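Local atomic coordinates of putative peptide ABC-transport system periplasmic peptide-binding protein (Campylobacter jejuni, PDB entry 4OEV), a protein that binds nickel(II) outside the cytoplasm, here together with an oxalate ion, and probably delivers it to an ABC-type importer. Residues Lys170-Ala178 with Thr189-Ile197; Ala239-Asn250 with Ser375-Ser386. All coordinates share one frame; numbering follows the deposited sequence.

Both contacts pair neighbouring antiparallel strands, but in different sheets. Contact 1 comes first along the chain and closes before contact 2 opens. It joins strands 173-178 and 191-196, separated by a short connection without helix or strand. In contact 2, strands 241-246 and 379-384 meet although 124 residues lie between the segments. The contact centres are 30 Å apart, on opposite sides of the chain's centre, and their nearest atoms are about 12 Å apart. Contact 2 thus supplies part of the oxalate pocket beside the nickel ion. Contact 1 belongs to a separate sheet away from it, with the side chain of His196 about 12 Å from the nickel.

Contact 1. Residues Lys170-Ala178 with Thr189-Ile197; sequences KGEYVEFKA and TPRLIIKHI
Strands 173-178 and 191-196 run antiparallel at 160°, their axes approaching to 4.7 Å, and Val174-Ile194 and Phe176-Leu192 are the hydrogen-bonded pairs. Side chains alternate between two faces. On one face Glu175 reaches across to Arg191. Both chains are extended, with CG anti to the backbone N in each (chi1 173° in Glu175), and this brings their charged ends together. Arg191 NE donates to Glu175 OE2 at 3.0 Å, and NH1 adds a weak bond to the same oxygen. The guanidinium plane stands 86° from the carboxylate plane, so the salt bridge is not a flat, paired one. NE meets OE2 from above the carboxylate. Ile193 lies between this pair and Tyr173. Its CG1 is 3.9 Å from Glu175 CG, and its CG2 is 4.0 Å from Tyr173 CB.

The other face is apolar. Phe176 CE1 touches Ile194 CG1 at 3.8 Å, and the Leu192 carbonyl oxygen lies at the edge of the Phe176 ring. At the end where 170-178 begins and 189-197 finishes, His196 uses its ring and its backbone. ND1 donates to Gly171 O at 3.1 Å, with that oxygen in the ring plane but the donor above the carbonyl plane. His196 N binds Glu172 O at 2.8 Å. A water bridges Glu172 O and His196 O. Glu172 and Tyr173 form a classic beta bulge opposite Lys169.

The pair forms the middle of a mixed four-stranded sheet, with strand 163-169 beside 173-178 and strand 6-11 beside 191-196. Helix 30-33 packs on the face of Phe176, Leu192 and Ile194.

Contact 2. Residues Ala239-Asn250 with Ser375-Ser386; sequences ADYRALMFNLDN and SKVDSFLIGWGS. With OXL (oxalate ion), chain D.
The Trp384 ring has oxalate O4 over one face, 3.3 Å above its plane, and Tyr241 OH at its edge. The Tyr241 ring in turn takes the Trp384 carbonyl oxygen over one face, while Tyr241 OH lies 3.6 Å from Trp384 CB. The Phe380 ring presents its edge to oxalate O1 and also has Ile382 CG1 there. Gly383 N gives O1 a weak hydrogen bond of 2.9 Å. Phe380, Ile382, Gly383 and Trp384 line the oxalate pocket, and Arg344 also binds the anion.

Strands 241-246 and 379-384 run antiparallel at 150°. Paired backbone bonds join Ala243 to Ile382 and Met245 to Phe380. Tyr241, Ala243, Met245, Phe380, Ile382 and Trp384 share one face. There Met245 CG, anti to the backbone N (chi1 -176°), lies 3.8 Å from Ile382 CD1. Further bends along the chain bring CE to 4.0 Å from Phe380 CB. On the opposite face, the Arg242 chain folds at chi2 (-76°) and grips Asp240 end-on, NH1 to OD1 and NH2 to OD2. NH1 also comes to 3.3 Å from Gly383 CA, close against the glycine backbone. Asp240 OD1 accepts from His480, a nickel ligand. Asp240 is thus a second-shell residue of the nickel site, and Arg242 in turn fixes it.

At the other end, Asn247 ND2 donates to Val377 O at 3.1 Å, and Asn247 OD1 accepts from Asp249 N in an Asx turn. Strand 241-246 lies between 379-384 and the long strand 454-467 of a larger antiparallel sheet. Helix 256-265 packs on Phe246, and strand 329-338 touches Val377, Asp378 and Ser379.

Contact 1. Residues Lys170-Ala178 with Thr189-Ile197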
loop_
_atom_site.group_PDB
_atom_site.type_symbol
_atom_site.label_atom_id
_atom_site.label_comp_id
_atom_site.label_asym_id
_atom_site.label_seq_id
_atom_site.Cartn_x
_atom_site.Cartn_y
_atom_site.Cartn_z
ATOM N N LYS A 170 -13.456 -18.729 4.790
ATOM C CA LYS A 170 -13.386 -17.336 5.215
ATOM C C LYS A 170 -12.512 -17.099 6.450
ATOM O O LYS A 170 -12.620 -17.819 7.453
ATOM C CB LYS A 170 -14.795 -16.806 5.472
ATOM C CG LYS A 170 -14.837 -15.377 6.008
ATOM C CD LYS A 170 -14.545 -14.335 4.938
ATOM C CE LYS A 170 -14.738 -12.929 5.493
ATOM N NZ LYS A 170 -14.076 -11.898 4.658
ATOM N N GLY A 171 -11.610 -16.119 6.336
ATOM C CA GLY A 171 -10.684 -15.768 7.406
ATOM C C GLY A 171 -9.479 -16.693 7.516
ATOM O O GLY A 171 -8.524 -16.391 8.229
ATOM N N GLU A 172 -9.528 -17.818 6.809
ATOM C CA GLU A 172 -8.492 -18.845 6.897
ATOM C C GLU A 172 -7.589 -18.876 5.665
ATOM O O GLU A 172 -6.377 -18.695 5.768
ATOM C CB GLU A 172 -9.128 -20.218 7.099
ATOM C CG GLU A 172 -9.187 -20.733 8.528
ATOM C CD GLU A 172 -9.297 -22.260 8.583
ATOM O OE1 GLU A 172 -8.524 -22.948 7.877
ATOM O OE2 GLU A 172 -10.151 -22.780 9.334
ATOM N N TYR A 173 -8.174 -19.138 4.499
ATOM C CA TYR A 173 -7.380 -19.241 3.282
ATOM C C TYR A 173 -8.227 -19.138 2.020
ATOM O O TYR A 173 -9.442 -19.336 2.057
ATOM C CB TYR A 173 -6.603 -20.566 3.265
ATOM C CG TYR A 173 -7.471 -21.804 3.095
ATOM C CD1 TYR A 173 -7.806 -22.271 1.823
ATOM C CD2 TYR A 173 -7.924 -22.528 4.199
ATOM C CE1 TYR A 173 -8.587 -23.399 1.655
ATOM C CE2 TYR A 173 -8.699 -23.670 4.037
ATOM C CZ TYR A 173 -9.027 -24.099 2.763
ATOM O OH TYR A 173 -9.794 -25.231 2.579
ATOM N N VAL A 174 -7.574 -18.850 0.898
ATOM C CA VAL A 174 -8.215 -18.960 -0.414
ATOM C C VAL A 174 -7.365 -19.957 -1.174
ATOM O O VAL A 174 -6.140 -19.910 -1.051
ATOM C CB VAL A 174 -8.291 -17.601 -1.171
ATOM C CG1 VAL A 174 -9.220 -17.692 -2.366
ATOM C CG2 VAL A 174 -8.744 -16.447 -0.232
ATOM N N GLU A 175 -7.997 -20.888 -1.892
ATOM C CA GLU A 175 -7.282 -21.907 -2.663
ATOM C C GLU A 175 -7.472 -21.716 -4.179
ATOM O O GLU A 175 -8.582 -21.455 -4.650
ATOM C CB GLU A 175 -7.728 -23.311 -2.255
ATOM C CG GLU A 175 -7.140 -24.425 -3.162
ATOM C CD GLU A 175 -7.694 -25.799 -2.837
ATOM O OE1 GLU A 175 -8.308 -25.905 -1.749
ATOM O OE2 GLU A 175 -7.516 -26.760 -3.658
ATOM N N PHE A 176 -6.376 -21.843 -4.928
ATOM C CA PHE A 176 -6.368 -21.659 -6.371
ATOM C C PHE A 176 -5.790 -22.868 -7.079
ATOM O O PHE A 176 -5.095 -23.675 -6.464
ATOM C CB PHE A 176 -5.538 -20.448 -6.764
ATOM C CG PHE A 176 -5.934 -19.195 -6.043
ATOM C CD1 PHE A 176 -5.371 -18.871 -4.813
ATOM C CD2 PHE A 176 -6.893 -18.348 -6.585
ATOM C CE1 PHE A 176 -5.744 -17.701 -4.138
ATOM C CE2 PHE A 176 -7.270 -17.161 -5.894
ATOM C CZ PHE A 176 -6.698 -16.858 -4.676
ATOM N N LYS A 177 -6.065 -22.964 -8.376
ATOM C CA LYS A 177 -5.366 -23.925 -9.229
ATOM C C LYS A 177 -4.842 -23.207 -10.465
ATOM O O LYS A 177 -5.371 -22.150 -10.859
ATOM C CB LYS A 177 -6.261 -25.123 -9.560
ATOM C CG LYS A 177 -7.534 -24.835 -10.372
ATOM C CD LYS A 177 -8.252 -26.172 -10.733
ATOM C CE LYS A 177 -9.569 -25.945 -11.503
ATOM N NZ LYS A 177 -10.188 -27.237 -12.018
ATOM N N ALA A 178 -3.778 -23.748 -11.050
ATOM C CA ALA A 178 -3.122 -23.109 -12.185
ATOM C C ALA A 178 -4.090 -22.905 -13.365
ATOM O O ALA A 178 -4.985 -23.721 -13.579
ATOM C CB ALA A 178 -1.930 -23.926 -12.637
ATOM N N THR A 189 3.532 -24.409 -10.563
ATOM C CA THR A 189 2.936 -25.192 -9.497
ATOM C C THR A 189 1.435 -25.166 -9.643
ATOM O O THR A 189 0.814 -24.104 -9.587
ATOM C CB THR A 189 3.375 -24.656 -8.127
ATOM O OG1 THR A 189 4.800 -24.723 -8.080
ATOM C CG2 THR A 189 2.797 -25.478 -6.984
ATOM N N PRO A 190 0.841 -26.346 -9.857
ATOM C CA PRO A 190 -0.585 -26.477 -10.174
ATOM C C PRO A 190 -1.490 -25.991 -9.038
ATOM O O PRO A 190 -2.566 -25.470 -9.310
ATOM C CB PRO A 190 -0.756 -27.979 -10.427
ATOM C CG PRO A 190 0.371 -28.616 -9.754
ATOM C CD PRO A 190 1.513 -27.654 -9.809
ATOM N N ARG A 191 -1.075 -26.175 -7.792
ATOM C CA ARG A 191 -1.934 -25.827 -6.668
ATOM C C ARG A 191 -1.321 -24.728 -5.797
ATOM O O ARG A 191 -0.155 -24.820 -5.392
ATOM C CB ARG A 191 -2.199 -27.092 -5.850
ATOM C CG ARG A 191 -3.355 -27.018 -4.884
ATOM C CD ARG A 191 -4.011 -28.404 -4.688
ATOM N NE ARG A 191 -4.981 -28.337 -3.593
ATOM C CZ ARG A 191 -4.700 -28.617 -2.325
ATOM N NH1 ARG A 191 -5.639 -28.509 -1.389
ATOM N NH2 ARG A 191 -3.479 -29.009 -1.988
ATOM N N LEU A 192 -2.118 -23.700 -5.485
ATOM C CA LEU A 192 -1.651 -22.564 -4.692
ATOM C C LEU A 192 -2.660 -22.145 -3.633
ATOM O O LEU A 192 -3.822 -21.903 -3.925
ATOM C CB LEU A 192 -1.318 -21.364 -5.596
ATOM C CG LEU A 192 -1.039 -20.017 -4.906
ATOM C CD1 LEU A 192 0.187 -20.078 -3.972
ATOM C CD2 LEU A 192 -0.895 -18.895 -5.923
ATOM N N ILE A 193 -2.179 -22.007 -2.400
ATOM C CA ILE A 193 -3.015 -21.617 -1.271
ATOM C C ILE A 193 -2.445 -20.397 -0.530
ATOM O O ILE A 193 -1.289 -20.385 -0.151
ATOM C CB ILE A 193 -3.177 -22.805 -0.302
ATOM C CG1 ILE A 193 -3.955 -23.928 -1.012
ATOM C CG2 ILE A 193 -3.878 -22.397 0.933
ATOM C CD1 ILE A 193 -4.202 -25.171 -0.145
ATOM N N ILE A 194 -3.259 -19.350 -0.407
ATOM C CA ILE A 194 -2.908 -18.132 0.303
ATOM C C ILE A 194 -3.580 -18.145 1.666
ATOM O O ILE A 194 -4.799 -18.005 1.798
ATOM C CB ILE A 194 -3.321 -16.868 -0.480
ATOM C CG1 ILE A 194 -2.787 -16.939 -1.912
ATOM C CG2 ILE A 194 -2.936 -15.550 0.324
ATOM C CD1 ILE A 194 -1.287 -16.876 -2.024
ATOM N N LYS A 195 -2.766 -18.322 2.690
ATOM C CA LYS A 195 -3.264 -18.472 4.034
ATOM C C LYS A 195 -3.229 -17.129 4.760
ATOM O O LYS A 195 -2.247 -16.368 4.679
ATOM C CB LYS A 195 -2.436 -19.534 4.768
ATOM C CG LYS A 195 -3.044 -20.019 6.043
ATOM C CD LYS A 195 -2.311 -21.270 6.565
ATOM C CE LYS A 195 -2.864 -21.626 7.914
ATOM N NZ LYS A 195 -2.291 -22.885 8.440
ATOM N N HIS A 196 -4.318 -16.825 5.451
ATOM C CA HIS A 196 -4.420 -15.552 6.143
ATOM C C HIS A 196 -3.756 -15.611 7.501
ATOM O O HIS A 196 -4.343 -16.126 8.453
ATOM C CB HIS A 196 -5.878 -15.141 6.328
ATOM C CG HIS A 196 -6.040 -13.842 7.076
ATOM N ND1 HIS A 196 -6.980 -13.666 8.067
ATOM C CD2 HIS A 196 -5.389 -12.658 6.960
ATOM C CE1 HIS A 196 -6.888 -12.433 8.548
ATOM N NE2 HIS A 196 -5.932 -11.797 7.888
ATOM N N ILE A 197 -2.546 -15.066 7.609
ATOM C CA ILE A 197 -1.853 -15.047 8.919
ATOM C C ILE A 197 -1.324 -13.658 9.196
ATOM O O ILE A 197 -0.276 -13.267 8.649
ATOM C CB ILE A 197 -0.701 -16.086 8.978
ATOM C CG1 ILE A 197 -1.242 -17.489 8.725
ATOM C CG2 ILE A 197 0.024 -16.011 10.350
ATOM C CD1 ILE A 197 -0.145 -18.588 8.682
HETATM O O HOH W 1 -5.508 -19.068 8.723
#

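Contact 2. Residues Ala239-Asn250 with Ser375-Ser386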
loop_
_atom_site.group_PDB
_atom_site.type_symbol
_atom_site.label_atom_id
_atom_site.label_comp_id
_atom_site.label_asym_id
_atom_site.label_seq_id
_atom_site.Cartn_x
_atom_site.Cartn_y
_atom_site.Cartn_z
ATOM N N ALA A 239 9.145 0.402 -0.753
ATOM C CA ALA A 239 8.779 1.819 -0.648
ATOM C C ALA A 239 7.848 2.014 0.556
ATOM O O ALA A 239 7.197 3.054 0.717
ATOM C CB ALA A 239 8.113 2.317 -1.973
ATOM N N ASP A 240 7.768 0.982 1.391
ATOM C CA ASP A 240 6.878 0.990 2.539
ATOM C C ASP A 240 7.479 1.743 3.730
ATOM O O ASP A 240 8.575 1.398 4.165
ATOM C CB ASP A 240 6.582 -0.452 2.941
ATOM C CG ASP A 240 5.457 -0.550 3.936
ATOM O OD1 ASP A 240 4.742 0.452 4.153
ATOM O OD2 ASP A 240 5.247 -1.643 4.466
ATOM N N TYR A 241 6.782 2.740 4.265
ATOM C CA TYR A 241 7.294 3.431 5.496
ATOM C C TYR A 241 6.339 3.301 6.696
ATOM O O TYR A 241 5.145 3.045 6.532
ATOM C CB TYR A 241 7.572 4.921 5.209
ATOM C CG TYR A 241 6.314 5.701 4.828
ATOM C CD1 TYR A 241 5.437 6.167 5.814
ATOM C CD2 TYR A 241 6.025 5.991 3.500
ATOM C CE1 TYR A 241 4.263 6.866 5.462
ATOM C CE2 TYR A 241 4.865 6.712 3.145
ATOM C CZ TYR A 241 3.996 7.111 4.128
ATOM O OH TYR A 241 2.853 7.795 3.803
ATOM N N ARG A 242 6.871 3.461 7.916
ATOM C CA ARG A 242 6.069 3.518 9.126
ATOM C C ARG A 242 6.137 4.941 9.665
ATOM O O ARG A 242 7.139 5.597 9.502
ATOM C CB ARG A 242 6.553 2.550 10.245
ATOM C CG ARG A 242 6.393 1.077 9.847
ATOM C CD ARG A 242 4.959 0.611 9.927
ATOM N NE ARG A 242 4.795 -0.644 9.215
ATOM C CZ ARG A 242 4.592 -0.749 7.906
ATOM N NH1 ARG A 242 4.533 0.326 7.120
ATOM N NH2 ARG A 242 4.466 -1.946 7.367
ATOM N N ALA A 243 5.056 5.379 10.287
ATOM C CA ALA A 243 4.932 6.753 10.808
ATOM C C ALA A 243 3.915 6.789 11.914
ATOM O O ALA A 243 3.071 5.886 11.985
ATOM C CB ALA A 243 4.515 7.748 9.625
ATOM N N LEU A 244 3.983 7.829 12.781
ATOM C CA LEU A 244 2.882 8.143 13.677
ATOM C C LEU A 244 1.901 9.039 12.914
ATOM O O LEU A 244 2.282 10.131 12.493
ATOM C CB LEU A 244 3.342 8.890 14.954
ATOM C CG LEU A 244 2.207 9.143 15.924
ATOM C CD1 LEU A 244 1.776 7.783 16.410
ATOM C CD2 LEU A 244 2.726 10.075 17.144
ATOM N N MET A 245 0.658 8.576 12.763
ATOM C CA MET A 245 -0.432 9.376 12.138
ATOM C C MET A 245 -1.022 10.261 13.233
ATOM O O MET A 245 -1.554 9.722 14.185
ATOM C CB MET A 245 -1.527 8.456 11.586
ATOM C CG MET A 245 -2.762 9.105 10.764
ATOM S SD MET A 245 -4.331 8.224 11.090
ATOM C CE MET A 245 -4.696 8.834 12.743
ATOM N N PHE A 246 -0.986 11.587 13.084
ATOM C CA PHE A 246 -1.735 12.497 13.968
ATOM C C PHE A 246 -3.184 12.558 13.567
ATOM O O PHE A 246 -3.504 12.710 12.348
ATOM C CB PHE A 246 -1.175 13.925 13.906
ATOM C CG PHE A 246 0.245 14.062 14.336
ATOM C CD1 PHE A 246 0.655 13.653 15.595
ATOM C CD2 PHE A 246 1.153 14.702 13.514
ATOM C CE1 PHE A 246 1.946 13.820 15.995
ATOM C CE2 PHE A 246 2.455 14.891 13.914
ATOM C CZ PHE A 246 2.856 14.455 15.172
ATOM N N ASN A 247 -4.088 12.455 14.530
ATOM C CA ASN A 247 -5.475 12.721 14.234
ATOM C C ASN A 247 -5.683 14.222 14.432
ATOM O O ASN A 247 -5.545 14.756 15.536
ATOM C CB ASN A 247 -6.464 11.912 15.107
ATOM C CG ASN A 247 -7.905 12.094 14.626
ATOM O OD1 ASN A 247 -8.246 13.204 14.177
ATOM N ND2 ASN A 247 -8.763 11.036 14.720
ATOM N N LEU A 248 -6.026 14.910 13.364
ATOM C CA LEU A 248 -6.061 16.370 13.450
ATOM C C LEU A 248 -7.332 16.850 14.140
ATOM O O LEU A 248 -7.431 18.055 14.424
ATOM C CB LEU A 248 -5.938 17.008 12.034
ATOM C CG LEU A 248 -4.544 17.208 11.406
ATOM C CD1 LEU A 248 -3.639 17.822 12.375
ATOM C CD2 LEU A 248 -3.849 15.898 10.989
ATOM N N ASP A 249 -8.307 15.957 14.427
ATOM C CA ASP A 249 -9.463 16.346 15.223
ATOM C C ASP A 249 -9.088 16.491 16.727
ATOM O O ASP A 249 -9.855 17.059 17.509
ATOM C CB ASP A 249 -10.624 15.344 15.169
ATOM C CG ASP A 249 -11.286 15.266 13.771
ATOM O OD1 ASP A 249 -10.942 16.132 12.916
ATOM O OD2 ASP A 249 -12.128 14.338 13.592
ATOM N N ASN A 250 -7.961 15.921 17.125
ATOM C CA ASN A 250 -7.567 15.935 18.561
ATOM C C ASN A 250 -7.208 17.343 19.015
ATOM O O ASN A 250 -6.489 18.041 18.302
ATOM C CB ASN A 250 -6.385 14.962 18.762
ATOM C CG ASN A 250 -5.863 14.981 20.208
ATOM O OD1 ASN A 250 -5.001 15.789 20.515
ATOM N ND2 ASN A 250 -6.382 14.112 21.073
ATOM N N SER A 375 -9.329 5.773 12.018
ATOM C CA SER A 375 -9.531 7.196 11.811
ATOM C C SER A 375 -10.202 7.815 13.045
ATOM O O SER A 375 -10.513 9.009 13.028
ATOM C CB SER A 375 -10.408 7.477 10.555
ATOM O OG SER A 375 -11.758 7.136 10.815
ATOM N N LYS A 376 -10.490 7.013 14.073
ATOM C CA LYS A 376 -11.180 7.533 15.257
ATOM C C LYS A 376 -10.301 7.514 16.530
ATOM O O LYS A 376 -10.835 7.633 17.631
ATOM C CB LYS A 376 -12.457 6.753 15.553
ATOM C CG LYS A 376 -13.470 6.711 14.421
ATOM C CD LYS A 376 -14.293 7.969 14.351
ATOM C CE LYS A 376 -15.434 7.827 13.313
ATOM N NZ LYS A 376 -16.585 6.974 13.789
ATOM N N VAL A 377 -8.982 7.357 16.350
ATOM C CA VAL A 377 -8.033 7.339 17.487
ATOM C C VAL A 377 -7.142 8.561 17.450
ATOM O O VAL A 377 -6.947 9.150 16.391
ATOM C CB VAL A 377 -7.155 6.061 17.463
ATOM C CG1 VAL A 377 -8.043 4.835 17.606
ATOM C CG2 VAL A 377 -6.360 5.993 16.186
ATOM N N ASP A 378 -6.591 8.976 18.610
ATOM C CA ASP A 378 -5.806 10.199 18.648
ATOM C C ASP A 378 -4.606 10.147 17.751
ATOM O O ASP A 378 -4.208 11.148 17.149
ATOM C CB ASP A 378 -5.272 10.529 20.092
ATOM C CG ASP A 378 -6.382 10.663 21.156
ATOM O OD1 ASP A 378 -7.515 11.120 20.825
ATOM O OD2 ASP A 378 -6.110 10.318 22.348
ATOM N N SER A 379 -3.948 8.988 17.737
ATOM C CA SER A 379 -2.831 8.782 16.849
ATOM C C SER A 379 -2.674 7.277 16.616
ATOM O O SER A 379 -3.210 6.443 17.387
ATOM C CB SER A 379 -1.554 9.410 17.410
ATOM O OG SER A 379 -1.104 8.773 18.605
ATOM N N PHE A 380 -1.975 6.936 15.556
ATOM C CA PHE A 380 -1.981 5.565 15.042
ATOM C C PHE A 380 -0.638 5.264 14.385
ATOM O O PHE A 380 -0.138 6.095 13.626
ATOM C CB PHE A 380 -3.153 5.396 14.012
ATOM C CG PHE A 380 -3.268 4.012 13.433
ATOM C CD1 PHE A 380 -3.794 2.973 14.189
ATOM C CD2 PHE A 380 -2.866 3.764 12.119
ATOM C CE1 PHE A 380 -3.911 1.691 13.638
ATOM C CE2 PHE A 380 -2.987 2.476 11.558
ATOM C CZ PHE A 380 -3.484 1.445 12.324
ATOM N N LEU A 381 -0.045 4.098 14.692
ATOM C CA LEU A 381 1.231 3.705 14.113
ATOM C C LEU A 381 0.905 3.160 12.710
ATOM O O LEU A 381 0.609 1.982 12.584
ATOM C CB LEU A 381 1.930 2.629 14.970
ATOM C CG LEU A 381 3.468 2.698 14.942
ATOM C CD1 LEU A 381 4.001 2.614 13.533
ATOM C CD2 LEU A 381 3.951 3.996 15.548
ATOM N N ILE A 382 0.963 4.043 11.723
ATOM C CA ILE A 382 0.421 3.849 10.353
ATOM C C ILE A 382 1.532 3.471 9.367
ATOM O O ILE A 382 2.713 3.570 9.707
ATOM C CB ILE A 382 -0.263 5.173 9.890
ATOM C CG1 ILE A 382 -1.259 4.945 8.709
ATOM C CG2 ILE A 382 0.853 6.169 9.390
ATOM C CD1 ILE A 382 -2.192 6.137 8.519
ATOM N N GLY A 383 1.190 3.021 8.132
ATOM C CA GLY A 383 2.236 2.733 7.180
ATOM C C GLY A 383 1.561 2.924 5.777
ATOM O O GLY A 383 0.344 2.772 5.704
ATOM N N TRP A 384 2.327 3.318 4.758
ATOM C CA TRP A 384 1.842 3.401 3.338
ATOM C C TRP A 384 3.045 3.272 2.461
ATOM O O TRP A 384 4.155 3.291 2.954
ATOM C CB TRP A 384 1.150 4.751 3.010
ATOM C CG TRP A 384 -0.066 5.057 3.780
ATOM C CD1 TRP A 384 -0.221 6.052 4.736
ATOM C CD2 TRP A 384 -1.302 4.385 3.696
ATOM N NE1 TRP A 384 -1.501 6.004 5.247
ATOM C CE2 TRP A 384 -2.186 5.006 4.601
ATOM C CE3 TRP A 384 -1.782 3.340 2.891
ATOM C CZ2 TRP A 384 -3.511 4.589 4.746
ATOM C CZ3 TRP A 384 -3.093 2.923 3.057
ATOM C CH2 TRP A 384 -3.939 3.559 3.955
ATOM N N GLY A 385 2.854 3.169 1.139
ATOM C CA GLY A 385 4.008 3.242 0.266
ATOM C C GLY A 385 3.846 2.351 -0.972
ATOM O O GLY A 385 3.365 1.221 -0.860
ATOM N N SER A 386 4.220 2.859 -2.135
ATOM C CA SER A 386 4.056 2.074 -3.399
ATOM C C SER A 386 5.286 2.342 -4.223
ATOM O O SER A 386 5.799 3.472 -4.259
ATOM C CB SER A 386 2.750 2.453 -4.132
ATOM O OG SER A 386 2.581 1.710 -5.394
HETATM C C1 OXL D . -1.568 0.734 7.683
HETATM C C2 OXL D . -2.652 1.218 6.726
HETATM O O1 OXL D . -1.134 1.423 8.700
HETATM O O2 OXL D . -3.500 1.994 7.204
HETATM O O3 OXL D . -1.134 -0.415 7.460
HETATM O O4 OXL D . -2.791 0.738 5.540
#